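Local coordinates for protein D-alanyl transferase DltD (Enterococcus faecalis, PDB 6O93) that probably transfers D-alanine to lipoteichoic acid during assembly of the Gram-positive cell wall, using a domain related to the SGNH hydrolases, at residues V297-R300 against W301-Y304; K320-L323 against Q324-F328. One frame throughout, in Å; residues are numbered along the deposited sequence.

Contact 1: V297-R300 against W301-Y304; sequences VNKR and WSDY. With PO4 (phosphate ion), chain G.
Lys299 and Asp303, one turn apart at the start of helix 299-305, meet on its outer side through charge and water. The salt bridge is long, 3.9 Å from Lys299 NZ to Asp303 OD1, and the lysine's CE lies closer to that oxygen than its NZ does. A bend at chi2 (70°) turns the lysine chain down the helix toward the acid. One water completes the link: it donates to Asp303 OD1 at 2.6 Å, accepts from Lys299 NZ and also bonds Ser302 OG.

Backbone bonds open the helix. Ser302 N gives a nearly straight bond to Asn298 O at 2.9 Å. Asp303 N follows to Lys299 O, also at 2.9 Å. Asn298 is the N-cap: its OD1 takes a weak bond from Arg300 N at 3.4 Å, which covers one of the N-H groups left without a carbonyl in the first turn.

Trp301 NE1 gives a bent bond (142°) to PO4 O3 at 2.9 Å, the ion probably coming from the crystallisation liquor. That oxygen sits at the ring edge, near the indole plane, and Thr347 holds the same ion.

Arg300 pairs with Glu241, while Trp301 and Tyr304 each meet Phe240 edge-to-face and rest on Leu258 of helix 255-258. Val297, just ahead of the helix, packs on Leu312 of helix 309-324, the next helix in the chain, and the segment follows strand 289-294.

Contact 2: K320-L323 against Q324-F328; sequences KYQL and QEQGF
A Schellman motif ends helix 309-324 here, with Gly327, at positive phi (102°), as its C-prime residue and a type I turn running from Gln324 to Gly327. Its defining bonds are Phe328 N to Leu323 O (3.1 Å) and Gly327 N to Gln324 O (3.2 Å). Leu323 O also accepts from Gln326 N at 3.0 Å. The two donors to this carbonyl stand about 50° out of its plane on opposite faces, so the oxygen is gripped from both sides. One turn back, Gln324 N bonds Lys320 O in the helical manner.

Two contacts, each between residues one turn apart, run along the helix end. Gln326 reaches back over the last turn, and its NE2 bonds the backbone O of Gln322 at 2.9 Å. The bond is nearly straight at 172°, with the acceptor lying in the plane of the Gln326 amide; OE1 of that amide is taken by Asp379 N and Gln277. Tyr321 and Glu325 lie side by side with the ring and carboxylate planes nearly parallel. Glu325 CB stands over one ring face, 4.3 Å from the centroid, a CH-pi contact displaced toward the rim.

Leu323 crosses Phe328 at about a right angle, and its CD2 meets Phe328 CB at 3.8 Å. Both side chains pack on Leu280 of helix 272-285 and Phe292 of strand 289-294. Leu323 also touches Ile331, and the capped helix end leads through a short loop to strand 331-333, the outermost strand on that side of the parallel sheet.

How the contacts relate
Contact 1 forms the start of helix 299-305 and contact 2 the end of helix 309-324, the next helix in the chain. Together they bracket the helical connection that leaves strand 289-294 and returns to strand 331-333, its neighbour in the parallel sheet. Their centres are 28 Å apart and their nearest atoms about 14 Å, so they do not touch. Contact 1 lies on the side of the probable active site: the Val297 side chain is about 10 Å from the bound sodium ion, and Asn298 lies near Ser47, His349 and Asp346, whose geometry is consistent with a catalytic triad. Thr347, which shares the phosphate with Trp301, directly follows Asp346 in the chain.

Contact 1: V297-R300 against W301-Y304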
loop_
_atom_site.group_PDB
_atom_site.type_symbol
_atom_site.label_atom_id
_atom_site.label_comp_id
_atom_site.label_asym_id
_atom_site.label_seq_id
_atom_site.Cartn_x
_atom_site.Cartn_y
_atom_site.Cartn_z
ATOM N N VAL A 297 -15.618 5.706 1.222
ATOM C CA VAL A 297 -15.549 6.950 1.977
ATOM C C VAL A 297 -16.840 7.068 2.773
ATOM O O VAL A 297 -17.928 6.806 2.248
ATOM C CB VAL A 297 -15.347 8.169 1.056
ATOM C CG1 VAL A 297 -15.425 9.465 1.852
ATOM C CG2 VAL A 297 -14.012 8.070 0.327
ATOM N N ASN A 298 -16.718 7.441 4.045
ATOM C CA ASN A 298 -17.880 7.521 4.922
ATOM C C ASN A 298 -18.962 8.393 4.298
ATOM O O ASN A 298 -18.715 9.549 3.944
ATOM C CB ASN A 298 -17.469 8.075 6.287
ATOM C CG ASN A 298 -18.618 8.099 7.278
ATOM O OD1 ASN A 298 -19.614 7.391 7.112
ATOM N ND2 ASN A 298 -18.484 8.914 8.316
ATOM N N LYS A 299 -20.163 7.826 4.162
ATOM C CA LYS A 299 -21.272 8.561 3.561
ATOM C C LYS A 299 -21.555 9.852 4.320
ATOM O O LYS A 299 -21.770 10.905 3.711
ATOM C CB LYS A 299 -22.521 7.678 3.518
ATOM C CG LYS A 299 -23.705 8.282 2.763
ATOM C CD LYS A 299 -23.444 8.345 1.264
ATOM C CE LYS A 299 -24.630 8.938 0.513
ATOM N NZ LYS A 299 -24.347 9.079 -0.946
ATOM N N ARG A 300 -21.558 9.790 5.655
ATOM C CA ARG A 300 -21.863 10.976 6.448
ATOM C C ARG A 300 -20.878 12.104 6.172
ATOM O O ARG A 300 -21.246 13.282 6.248
ATOM C CB ARG A 300 -21.868 10.622 7.936
ATOM C CG ARG A 300 -22.898 9.565 8.310
ATOM C CD ARG A 300 -22.975 9.349 9.816
ATOM N NE ARG A 300 -24.032 8.404 10.172
ATOM C CZ ARG A 300 -24.480 8.204 11.409
ATOM N NH1 ARG A 300 -23.967 8.885 12.427
ATOM N NH2 ARG A 300 -25.446 7.323 11.632
ATOM N N TRP A 301 -19.629 11.770 5.844
ATOM C CA TRP A 301 -18.641 12.802 5.560
ATOM C C TRP A 301 -18.748 13.296 4.122
ATOM O O TRP A 301 -18.685 14.505 3.874
ATOM C CB TRP A 301 -17.235 12.271 5.843
ATOM C CG TRP A 301 -16.166 13.291 5.639
ATOM C CD1 TRP A 301 -15.135 13.234 4.747
ATOM C CD2 TRP A 301 -16.026 14.536 6.335
ATOM N NE1 TRP A 301 -14.359 14.362 4.848
ATOM C CE2 TRP A 301 -14.885 15.178 5.816
ATOM C CE3 TRP A 301 -16.755 15.168 7.349
ATOM C CZ2 TRP A 301 -14.453 16.420 6.276
ATOM C CZ3 TRP A 301 -16.325 16.400 7.804
ATOM C CH2 TRP A 301 -15.186 17.014 7.266
ATOM N N SER A 302 -18.917 12.381 3.163
ATOM C CA SER A 302 -19.041 12.793 1.768
ATOM C C SER A 302 -20.281 13.651 1.548
ATOM O O SER A 302 -20.270 14.549 0.696
ATOM C CB SER A 302 -19.068 11.565 0.857
ATOM O OG SER A 302 -20.109 10.675 1.221
ATOM N N ASP A 303 -21.357 13.397 2.298
ATOM C CA ASP A 303 -22.529 14.261 2.214
ATOM C C ASP A 303 -22.186 15.694 2.600
ATOM O O ASP A 303 -22.780 16.641 2.071
ATOM C CB ASP A 303 -23.648 13.733 3.115
ATOM C CG ASP A 303 -24.302 12.476 2.569
ATOM O OD1 ASP A 303 -24.242 12.251 1.343
ATOM O OD2 ASP A 303 -24.889 11.717 3.371
ATOM N N TYR A 304 -21.233 15.872 3.515
ATOM C CA TYR A 304 -20.872 17.206 3.978
ATOM C C TYR A 304 -19.872 17.876 3.044
ATOM O O TYR A 304 -19.986 19.076 2.769
ATOM C CB TYR A 304 -20.307 17.124 5.396
ATOM C CG TYR A 304 -19.936 18.462 5.991
ATOM C CD1 TYR A 304 -20.911 19.317 6.488
ATOM C CD2 TYR A 304 -18.610 18.870 6.061
ATOM C CE1 TYR A 304 -20.579 20.538 7.033
ATOM C CE2 TYR A 304 -18.268 20.092 6.606
ATOM C CZ TYR A 304 -19.257 20.921 7.091
ATOM O OH TYR A 304 -18.925 22.138 7.636
HETATM P P PO4 G . -10.567 14.248 3.900
HETATM O O1 PO4 G . -9.588 14.255 2.748
HETATM O O2 PO4 G . -10.004 13.422 5.032
HETATM O O3 PO4 G . -11.875 13.654 3.437
HETATM O O4 PO4 G . -10.799 15.662 4.379
HETATM O O HOH W 1 -22.308 11.426 -0.206
#

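Contact 2: K320-L323 against Q324-F328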
loop_
_atom_site.group_PDB
_atom_site.type_symbol
_atom_site.label_atom_id
_atom_site.label_comp_id
_atom_site.label_asym_id
_atom_site.label_seq_id
_atom_site.Cartn_x
_atom_site.Cartn_y
_atom_site.Cartn_z
ATOM N N LYS A 320 -11.190 -2.201 -11.086
ATOM C CA LYS A 320 -11.541 -3.613 -11.186
ATOM C C LYS A 320 -11.439 -4.113 -12.620
ATOM O O LYS A 320 -11.176 -5.299 -12.840
ATOM C CB LYS A 320 -12.944 -3.852 -10.625
ATOM C CG LYS A 320 -13.027 -3.675 -9.114
ATOM C CD LYS A 320 -14.301 -4.265 -8.528
ATOM C CE LYS A 320 -15.535 -3.530 -9.005
ATOM N NZ LYS A 320 -16.765 -4.042 -8.340
ATOM N N TYR A 321 -11.629 -3.233 -13.606
ATOM C CA TYR A 321 -11.396 -3.637 -14.988
ATOM C C TYR A 321 -9.916 -3.909 -15.225
ATOM O O TYR A 321 -9.546 -4.950 -15.781
ATOM C CB TYR A 321 -11.900 -2.567 -15.956
ATOM C CG TYR A 321 -11.746 -2.972 -17.406
ATOM C CD1 TYR A 321 -12.696 -3.767 -18.026
ATOM C CD2 TYR A 321 -10.643 -2.571 -18.146
ATOM C CE1 TYR A 321 -12.560 -4.149 -19.346
ATOM C CE2 TYR A 321 -10.497 -2.948 -19.470
ATOM C CZ TYR A 321 -11.459 -3.737 -20.065
ATOM O OH TYR A 321 -11.325 -4.116 -21.382
ATOM N N GLN A 322 -9.056 -2.982 -14.804
ATOM C CA GLN A 322 -7.619 -3.164 -14.974
ATOM C C GLN A 322 -7.142 -4.436 -14.283
ATOM O O GLN A 322 -6.259 -5.137 -14.792
ATOM C CB GLN A 322 -6.882 -1.938 -14.433
ATOM C CG GLN A 322 -5.381 -1.933 -14.664
ATOM C CD GLN A 322 -4.754 -0.589 -14.323
ATOM O OE1 GLN A 322 -5.458 0.389 -14.059
ATOM N NE2 GLN A 322 -3.427 -0.536 -14.327
ATOM N N LEU A 323 -7.720 -4.753 -13.124
ATOM C CA LEU A 323 -7.360 -5.978 -12.418
ATOM C C LEU A 323 -7.916 -7.205 -13.133
ATOM O O LEU A 323 -7.159 -8.060 -13.607
ATOM C CB LEU A 323 -7.869 -5.917 -10.978
ATOM C CG LEU A 323 -7.169 -4.901 -10.073
ATOM C CD1 LEU A 323 -7.926 -4.737 -8.764
ATOM C CD2 LEU A 323 -5.732 -5.326 -9.810
ATOM N N GLN A 324 -9.246 -7.300 -13.225
ATOM C CA GLN A 324 -9.876 -8.496 -13.778
ATOM C C GLN A 324 -9.413 -8.765 -15.204
ATOM O O GLN A 324 -9.207 -9.921 -15.589
ATOM C CB GLN A 324 -11.397 -8.346 -13.736
ATOM C CG GLN A 324 -11.990 -8.387 -12.339
ATOM C CD GLN A 324 -12.172 -9.802 -11.827
ATOM O OE1 GLN A 324 -11.914 -10.772 -12.542
ATOM N NE2 GLN A 324 -12.626 -9.929 -10.585
ATOM N N GLU A 325 -9.246 -7.711 -16.003
ATOM C CA GLU A 325 -8.840 -7.881 -17.391
ATOM C C GLU A 325 -7.504 -8.601 -17.518
ATOM O O GLU A 325 -7.244 -9.221 -18.556
ATOM C CB GLU A 325 -8.775 -6.511 -18.074
ATOM C CG GLU A 325 -8.235 -6.516 -19.492
ATOM C CD GLU A 325 -9.117 -7.270 -20.463
ATOM O OE1 GLU A 325 -10.204 -7.741 -20.056
ATOM O OE2 GLU A 325 -8.720 -7.385 -21.641
ATOM N N GLN A 326 -6.660 -8.548 -16.489
ATOM C CA GLN A 326 -5.314 -9.102 -16.558
ATOM C C GLN A 326 -5.132 -10.336 -15.682
ATOM O O GLN A 326 -4.004 -10.820 -15.541
ATOM C CB GLN A 326 -4.293 -8.030 -16.175
ATOM C CG GLN A 326 -4.303 -6.828 -17.104
ATOM C CD GLN A 326 -3.229 -5.812 -16.768
ATOM O OE1 GLN A 326 -2.126 -5.851 -17.319
ATOM N NE2 GLN A 326 -3.548 -4.892 -15.865
ATOM N N GLY A 327 -6.206 -10.858 -15.094
ATOM C CA GLY A 327 -6.140 -12.086 -14.329
ATOM C C GLY A 327 -6.115 -11.914 -12.826
ATOM O O GLY A 327 -5.982 -12.916 -12.110
ATOM N N PHE A 328 -6.227 -10.688 -12.324
ATOM C CA PHE A 328 -6.313 -10.440 -10.886
ATOM C C PHE A 328 -7.785 -10.509 -10.499
ATOM O O PHE A 328 -8.542 -9.561 -10.725
ATOM C CB PHE A 328 -5.700 -9.090 -10.529
ATOM C CG PHE A 328 -4.234 -8.986 -10.842
ATOM C CD1 PHE A 328 -3.285 -9.465 -9.953
ATOM C CD2 PHE A 328 -3.804 -8.402 -12.023
ATOM C CE1 PHE A 328 -1.937 -9.367 -10.236
ATOM C CE2 PHE A 328 -2.454 -8.298 -12.312
ATOM C CZ PHE A 328 -1.520 -8.781 -11.418
#